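Local coordinates for putative PLP-dependent aminotransferase (Bacillus cereus ATCC 10987, PDB 3JU7) that probably transfers amino groups with the help of pyridoxal phosphate, in the manner of a PLP-dependent aminotransferase, at the interface of chains A and B. Residues are numbered along the deposited sequence; one frame, centred on the assembly and turned at random. Chains: chain A/B, Putative PLP-dependent aminotransferase.

Three patches of one two-fold interface are described, each with a twin in which the chains are exchanged. Contact 1 stands apart: the centres of its C-alpha atoms lie about 30 Å from those of contact 2 and 28 Å from those of contact 3. The C-alpha centres of contacts 2 and 3 are about 21 Å apart. These two use neighbouring parts of one loop, A:Cys226 and A:Met228 in contact 2, B:Met229 to B:Phe231 in contact 3. Helix 90-97 gives B:Leu93 and A:Leu93 respectively. A:Met67 and B:Met67 meet in contact 3. Such reciprocal exchange fits the dimer usual for this family.

Contact 1: the interface of chains A and B. Residues chain A 22, 26, 238; chain B 12-13, 18, 195-196, 242.
A:Tyr238 and B:Thr12 meet through their hydroxyls, and this direct polar link is accompanied by a water-mediated set and by packing on the tyrosine ring. In the direct bond, B:Thr12 OG1 donates to the phenolic A:Tyr238 OH over 2.9 Å, the two side chains approaching from opposite directions. The threonine hydroxyl sits between its backbone N and carbonyl carbon (chi1 61°), which points OG1 at the phenol.

Water 2 bonds groups of both chains: its oxygen lies 2.6 Å from A:Tyr238 OH, and it also bonds the carboxylate A:Asp26 OD1, the carbonyl B:Val13 O and the phenol B:Tyr18 OH, the last at 2.8 Å. It lies in the plane of both tyrosine rings, at their edges. Water 1 joins A:Asp26 OD1 to the carbonyl B:Thr12 O, 3.0 Å from the latter. The carboxylate thus reaches chain B through solvent, its OD1 being 4.2 Å from B:Val13 O.

Apolar packing falls on one face of the A:Tyr238 ring, where B:Ile242 CD1 stands 3.5 Å from the centroid in a CH-pi contact. The same isoleucine lays CG1 over the centre of the B:Tyr18 ring, so it supports both phenols.

In the fold, A:Tyr238 lies near the start of helix 237-248 and A:Asp26 in helix 19-28; opposite them, B:Ile242 lies in helix 237-270 of chain B, while B:Thr12, B:Val13 and B:Tyr18 come from loop.

Contact 2: the interface of chains A and B. Residues chain A 220, 226, 228; chain B 89, 93, 326-329.
A loop of chain A carrying A:Cys226 docks against the 3-10 turn 327-329 of chain B and the residue just ahead of it, B:Gln326. The backbone of A:Cys226 is held at both ends. Its amide N donates to the side-chain carbonyl B:Gln326 OE1 over 2.9 Å, nearly straight at 163° about the hydrogen, although the donor stands above the amide's carbonyl plane. Its carbonyl O accepts from the amide B:Leu328 N at 3.1 Å. The glutamine reaches its partner with an extended chain beyond CG.

Between these bonds the thiol enters an apolar setting. With SG opposite the backbone N (chi1 180°), the sulfur reaches the leucine branch B:Leu328 CD2 at 3.6 Å. A:Cys226 CB sits obliquely above the rim of the B:Phe329 ring, 3.7 Å from CE2. The other leucine methyl, B:Leu328 CD1, rests 3.8 Å from CA of the selenomethionine A:Met228, extending the packing along the loop.

A separate touch joins A:Phe220 to B:Pro89: CE1 of the ring meets CG of the proline at 3.9 Å, in the ring plane at its edge, with the side chains crossing at about a right angle.

The chain A residues are all loop, whereas B:Pro89 immediately precedes helix 90-97, which brings B:Leu93 CD2 near A:Cys226 SG.

Contact 3: the interface of chains A and B. Residues chain A 63, 67, 93, 97; chain B 67, 229-231.
The carbonyl B:Gly230 O receives the indole N-H of A:Trp97, NE1 standing 2.9 Å away with an angle of 153° at the hydrogen. The oxygen lies in the indole plane, but the donor stands well above the carbonyl plane (57°). A:Leu93 borders the same oxygen without a polar bond, its CD1 branch 3.6 Å from B:Gly230 O.

The indole is flanked on both faces. On one, the methyl CE of selenomethionine B:Met229 sits over the five-membered ring, 3.2 Å from its centroid, in a CH-pi contact. The opposite face receives A:Met67 CE, towards the rim, and B:Phe231, whose CD2 lies 3.7 Å from A:Trp97 CE2. The phenyl reaches this face because its CG is set between its backbone N and carbonyl carbon (chi1 58°). The directions of these two side chains cross at about a right angle, while the phenyl and indole planes lie nearly parallel. Bond and flanking groups together should fix the indole's rotation.

Near the two-fold axis, the selenomethionines of helices 62-73 meet. A:Met67 and B:Met67 reach toward each other tip to tip, each bent at chi3. Their CE methyls are 3.9 Å apart, and B:Met67 CE also lies 3.8 Å from A:Trp97 CZ3, at the six-membered end of the indole.

Contact 1: the interface of chains A and B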
loop_
_atom_site.group_PDB
_atom_site.type_symbol
_atom_site.label_atom_id
_atom_site.label_comp_id
_atom_site.label_asym_id
_atom_site.label_seq_id
_atom_site.Cartn_x
_atom_site.Cartn_y
_atom_site.Cartn_z
ATOM N N LEU A 22 5.623 7.838 19.876
ATOM C CA LEU A 22 6.110 8.848 18.939
ATOM C C LEU A 22 7.451 9.447 19.413
ATOM O O LEU A 22 8.360 9.667 18.600
ATOM C CB LEU A 22 5.066 9.954 18.705
ATOM C CG LEU A 22 3.766 9.511 18.020
ATOM C CD1 LEU A 22 2.860 10.698 17.766
ATOM C CD2 LEU A 22 4.006 8.789 16.730
ATOM N N ASP A 26 11.066 9.270 17.375
ATOM C CA ASP A 26 11.894 10.448 17.126
ATOM C C ASP A 26 13.292 10.264 17.719
ATOM O O ASP A 26 14.258 10.728 17.117
ATOM C CB ASP A 26 11.274 11.725 17.718
ATOM C CG ASP A 26 10.098 12.252 16.905
ATOM O OD1 ASP A 26 9.991 11.872 15.723
ATOM O OD2 ASP A 26 9.305 13.065 17.456
ATOM N N TYR A 238 4.882 4.801 12.687
ATOM C CA TYR A 238 3.839 5.642 13.189
ATOM C C TYR A 238 2.498 4.894 13.286
ATOM O O TYR A 238 1.824 4.943 14.321
ATOM C CB TYR A 238 3.718 6.852 12.284
ATOM C CG TYR A 238 4.941 7.766 12.238
ATOM C CD1 TYR A 238 5.274 8.568 13.334
ATOM C CD2 TYR A 238 5.732 7.883 11.078
ATOM C CE1 TYR A 238 6.350 9.426 13.290
ATOM C CE2 TYR A 238 6.806 8.751 11.042
ATOM C CZ TYR A 238 7.109 9.519 12.152
ATOM O OH TYR A 238 8.177 10.380 12.159
ATOM N N THR B 12 13.026 12.617 10.214
ATOM C CA THR B 12 11.763 13.214 9.857
ATOM C C THR B 12 11.499 14.295 10.912
ATOM O O THR B 12 12.103 14.289 12.008
ATOM C CB THR B 12 10.649 12.162 9.931
ATOM O OG1 THR B 12 10.584 11.682 11.285
ATOM C CG2 THR B 12 10.943 10.952 9.003
ATOM N N VAL B 13 10.555 15.188 10.615
ATOM C CA VAL B 13 10.179 16.237 11.565
ATOM C C VAL B 13 9.643 15.604 12.849
ATOM O O VAL B 13 8.919 14.615 12.785
ATOM C CB VAL B 13 9.158 17.208 10.956
ATOM C CG1 VAL B 13 9.793 17.958 9.763
ATOM C CG2 VAL B 13 7.927 16.485 10.479
ATOM N N TYR B 18 3.884 18.507 14.024
ATOM C CA TYR B 18 2.575 18.104 13.496
ATOM C C TYR B 18 1.542 17.742 14.590
ATOM O O TYR B 18 0.465 17.268 14.261
ATOM C CB TYR B 18 2.730 16.954 12.494
ATOM C CG TYR B 18 3.450 15.723 13.029
ATOM C CD1 TYR B 18 4.836 15.605 12.951
ATOM C CD2 TYR B 18 2.746 14.671 13.576
ATOM C CE1 TYR B 18 5.503 14.465 13.412
ATOM C CE2 TYR B 18 3.404 13.522 14.054
ATOM C CZ TYR B 18 4.779 13.433 13.973
ATOM O OH TYR B 18 5.429 12.319 14.475
ATOM N N ILE B 195 8.841 11.261 5.224
ATOM C CA ILE B 195 7.789 11.305 6.258
ATOM C C ILE B 195 7.571 9.940 6.967
ATOM O O ILE B 195 6.842 9.864 7.952
ATOM C CB ILE B 195 6.411 11.811 5.666
ATOM C CG1 ILE B 195 5.709 10.681 4.913
ATOM C CG2 ILE B 195 6.604 13.086 4.755
ATOM C CD1 ILE B 195 4.466 11.101 4.088
ATOM N N GLY B 196 8.206 8.871 6.493
ATOM C CA GLY B 196 7.901 7.515 6.998
ATOM C C GLY B 196 7.556 6.646 5.800
ATOM O O GLY B 196 8.460 6.105 5.147
ATOM N N ILE B 242 2.250 14.609 8.857
ATOM C CA ILE B 242 3.719 14.722 8.855
ATOM C C ILE B 242 4.139 15.371 7.543
ATOM O O ILE B 242 5.063 16.144 7.505
ATOM C CB ILE B 242 4.420 13.369 9.074
ATOM C CG1 ILE B 242 3.973 12.779 10.420
ATOM C CG2 ILE B 242 5.922 13.540 9.047
ATOM C CD1 ILE B 242 4.806 11.625 10.892
HETATM O O HOH W 1 11.999 12.289 14.287
HETATM O O HOH W 2 8.171 12.201 14.023
#

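Contact 2: the interface of chains A and B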
loop_
_atom_site.group_PDB
_atom_site.type_symbol
_atom_site.label_atom_id
_atom_site.label_comp_id
_atom_site.label_asym_id
_atom_site.label_seq_id
_atom_site.Cartn_x
_atom_site.Cartn_y
_atom_site.Cartn_z
ATOM N N PHE A 220 13.134 -8.694 -1.315
ATOM C CA PHE A 220 14.538 -8.601 -0.945
ATOM C C PHE A 220 14.958 -9.656 0.008
ATOM O O PHE A 220 14.250 -9.925 0.948
ATOM C CB PHE A 220 14.856 -7.260 -0.269
ATOM C CG PHE A 220 14.988 -6.113 -1.207
ATOM C CD1 PHE A 220 15.089 -6.303 -2.589
ATOM C CD2 PHE A 220 15.084 -4.813 -0.699
ATOM C CE1 PHE A 220 15.243 -5.183 -3.468
ATOM C CE2 PHE A 220 15.224 -3.708 -1.556
ATOM C CZ PHE A 220 15.311 -3.898 -2.931
ATOM N N CYS A 226 16.435 -8.534 -5.182
ATOM C CA CYS A 226 15.104 -9.051 -5.448
ATOM C C CYS A 226 15.127 -10.476 -5.999
ATOM O O CYS A 226 15.522 -10.725 -7.150
ATOM C CB CYS A 226 14.388 -8.179 -6.474
ATOM S SG CYS A 226 12.718 -8.800 -6.829
HETATM N N MSE A 228 12.229 -12.693 -5.516
HETATM C CA MSE A 228 10.858 -13.149 -5.677
HETATM C C MSE A 228 9.907 -11.966 -5.950
HETATM O O MSE A 228 10.231 -10.805 -5.697
HETATM C CB MSE A 228 10.391 -13.849 -4.396
HETATM C CG MSE A 228 10.452 -12.959 -3.143
HETATM SE SE MSE A 228 9.945 -13.904 -1.488
HETATM C CE MSE A 228 8.548 -14.973 -2.152
ATOM N N PRO B 89 14.503 -1.844 -7.833
ATOM C CA PRO B 89 13.558 -2.927 -8.217
ATOM C C PRO B 89 12.068 -2.639 -8.186
ATOM O O PRO B 89 11.317 -3.362 -8.826
ATOM C CB PRO B 89 13.926 -4.055 -7.270
ATOM C CG PRO B 89 15.404 -3.884 -7.142
ATOM C CD PRO B 89 15.620 -2.379 -7.032
ATOM N N LEU B 93 9.089 -4.173 -10.815
ATOM C CA LEU B 93 8.007 -4.812 -10.034
ATOM C C LEU B 93 6.633 -4.181 -10.286
ATOM O O LEU B 93 5.658 -4.905 -10.418
ATOM C CB LEU B 93 8.298 -4.804 -8.547
ATOM C CG LEU B 93 9.387 -5.757 -8.066
ATOM C CD1 LEU B 93 9.703 -5.374 -6.631
ATOM C CD2 LEU B 93 9.007 -7.299 -8.230
ATOM N N GLN B 326 19.596 -9.112 -11.384
ATOM C CA GLN B 326 18.983 -9.699 -10.195
ATOM C C GLN B 326 18.161 -10.929 -10.543
ATOM O O GLN B 326 17.653 -11.083 -11.641
ATOM C CB GLN B 326 18.140 -8.672 -9.463
ATOM C CG GLN B 326 18.999 -7.567 -8.919
ATOM C CD GLN B 326 18.276 -6.557 -8.082
ATOM O OE1 GLN B 326 17.252 -6.849 -7.459
ATOM N NE2 GLN B 326 18.820 -5.353 -8.044
ATOM N N VAL B 327 18.058 -11.813 -9.576
ATOM C CA VAL B 327 17.384 -13.088 -9.754
ATOM C C VAL B 327 16.047 -12.953 -10.447
ATOM O O VAL B 327 15.795 -13.596 -11.460
ATOM C CB VAL B 327 17.237 -13.797 -8.405
ATOM C CG1 VAL B 327 16.214 -14.902 -8.466
ATOM C CG2 VAL B 327 18.568 -14.320 -7.992
ATOM N N LEU B 328 15.185 -12.100 -9.925
ATOM C CA LEU B 328 13.845 -12.073 -10.436
ATOM C C LEU B 328 13.730 -11.583 -11.896
ATOM O O LEU B 328 12.844 -12.039 -12.632
ATOM C CB LEU B 328 12.942 -11.263 -9.499
ATOM C CG LEU B 328 11.480 -11.486 -9.870
ATOM C CD1 LEU B 328 11.016 -12.886 -9.415
ATOM C CD2 LEU B 328 10.606 -10.400 -9.316
ATOM N N PHE B 329 14.602 -10.675 -12.320
ATOM C CA PHE B 329 14.394 -10.000 -13.609
ATOM C C PHE B 329 15.327 -10.484 -14.718
ATOM O O PHE B 329 15.265 -9.981 -15.836
ATOM C CB PHE B 329 14.572 -8.478 -13.462
ATOM C CG PHE B 329 13.894 -7.901 -12.264
ATOM C CD1 PHE B 329 12.519 -7.710 -12.262
ATOM C CD2 PHE B 329 14.633 -7.548 -11.116
ATOM C CE1 PHE B 329 11.886 -7.172 -11.136
ATOM C CE2 PHE B 329 14.005 -7.006 -9.988
ATOM C CZ PHE B 329 12.632 -6.815 -9.998
#

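Contact 3: the interface of chains A and B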
loop_
_atom_site.group_PDB
_atom_site.type_symbol
_atom_site.label_atom_id
_atom_site.label_comp_id
_atom_site.label_asym_id
_atom_site.label_seq_id
_atom_site.Cartn_x
_atom_site.Cartn_y
_atom_site.Cartn_z
ATOM N N THR A 63 -5.964 -4.822 1.827
ATOM C CA THR A 63 -6.057 -5.117 0.400
ATOM C C THR A 63 -4.724 -5.614 -0.120
ATOM O O THR A 63 -4.652 -6.656 -0.786
ATOM C CB THR A 63 -6.580 -3.943 -0.406
ATOM O OG1 THR A 63 -7.814 -3.541 0.189
ATOM C CG2 THR A 63 -6.775 -4.374 -1.882
HETATM N N MSE A 67 -3.404 -9.282 -1.503
HETATM C CA MSE A 67 -2.599 -9.402 -2.732
HETATM C C MSE A 67 -1.320 -10.202 -2.507
HETATM O O MSE A 67 -1.008 -11.121 -3.274
HETATM C CB MSE A 67 -2.304 -8.013 -3.325
HETATM C CG MSE A 67 -3.558 -7.363 -3.964
HETATM SE SE MSE A 67 -3.302 -5.458 -4.223
HETATM C CE MSE A 67 -2.022 -5.579 -5.513
ATOM N N LEU A 93 -10.776 -7.815 -6.352
ATOM C CA LEU A 93 -9.706 -6.956 -6.885
ATOM C C LEU A 93 -8.343 -7.515 -6.547
ATOM O O LEU A 93 -7.434 -7.527 -7.395
ATOM C CB LEU A 93 -9.826 -5.531 -6.358
ATOM C CG LEU A 93 -11.033 -4.767 -6.912
ATOM C CD1 LEU A 93 -11.193 -3.504 -6.111
ATOM C CD2 LEU A 93 -10.976 -4.535 -8.468
ATOM N N TRP A 97 -5.501 -8.571 -9.457
ATOM C CA TRP A 97 -4.140 -8.033 -9.470
ATOM C C TRP A 97 -3.085 -9.161 -9.445
ATOM O O TRP A 97 -1.966 -8.973 -9.924
ATOM C CB TRP A 97 -3.896 -7.079 -8.290
ATOM C CG TRP A 97 -4.297 -5.656 -8.491
ATOM C CD1 TRP A 97 -5.455 -5.067 -8.061
ATOM C CD2 TRP A 97 -3.531 -4.610 -9.117
ATOM N NE1 TRP A 97 -5.463 -3.734 -8.397
ATOM C CE2 TRP A 97 -4.297 -3.425 -9.042
ATOM C CE3 TRP A 97 -2.281 -4.558 -9.718
ATOM C CZ2 TRP A 97 -3.861 -2.211 -9.570
ATOM C CZ3 TRP A 97 -1.832 -3.341 -10.221
ATOM C CH2 TRP A 97 -2.628 -2.187 -10.157
HETATM N N MSE B 67 2.391 1.455 -9.681
HETATM C CA MSE B 67 1.382 0.463 -10.040
HETATM C C MSE B 67 0.101 1.132 -10.534
HETATM O O MSE B 67 -0.407 0.793 -11.626
HETATM C CB MSE B 67 1.104 -0.463 -8.868
HETATM C CG MSE B 67 2.319 -1.303 -8.495
HETATM SE SE MSE B 67 2.140 -2.237 -6.845
HETATM C CE MSE B 67 0.592 -3.318 -7.267
HETATM N N MSE B 229 -10.868 -0.860 -12.565
HETATM C CA MSE B 229 -9.799 -1.480 -11.810
HETATM C C MSE B 229 -9.430 -0.610 -10.619
HETATM O O MSE B 229 -9.389 0.612 -10.719
HETATM C CB MSE B 229 -8.575 -1.660 -12.709
HETATM C CG MSE B 229 -7.499 -2.497 -12.120
HETATM SE SE MSE B 229 -8.164 -4.263 -11.652
HETATM C CE MSE B 229 -6.371 -5.004 -11.279
ATOM N N GLY B 230 -9.153 -1.249 -9.493
ATOM C CA GLY B 230 -8.729 -0.529 -8.298
ATOM C C GLY B 230 -8.097 -1.394 -7.233
ATOM O O GLY B 230 -7.936 -2.600 -7.370
ATOM N N PHE B 231 -7.682 -0.734 -6.170
ATOM C CA PHE B 231 -7.098 -1.373 -4.997
ATOM C C PHE B 231 -7.151 -0.374 -3.869
ATOM O O PHE B 231 -7.968 0.540 -3.928
ATOM C CB PHE B 231 -5.710 -2.030 -5.221
ATOM C CG PHE B 231 -4.582 -1.121 -5.727
ATOM C CD1 PHE B 231 -4.711 0.242 -5.931
ATOM C CD2 PHE B 231 -3.337 -1.687 -5.949
ATOM C CE1 PHE B 231 -3.619 1.004 -6.413
ATOM C CE2 PHE B 231 -2.254 -0.925 -6.402
ATOM C CZ PHE B 231 -2.397 0.412 -6.620
#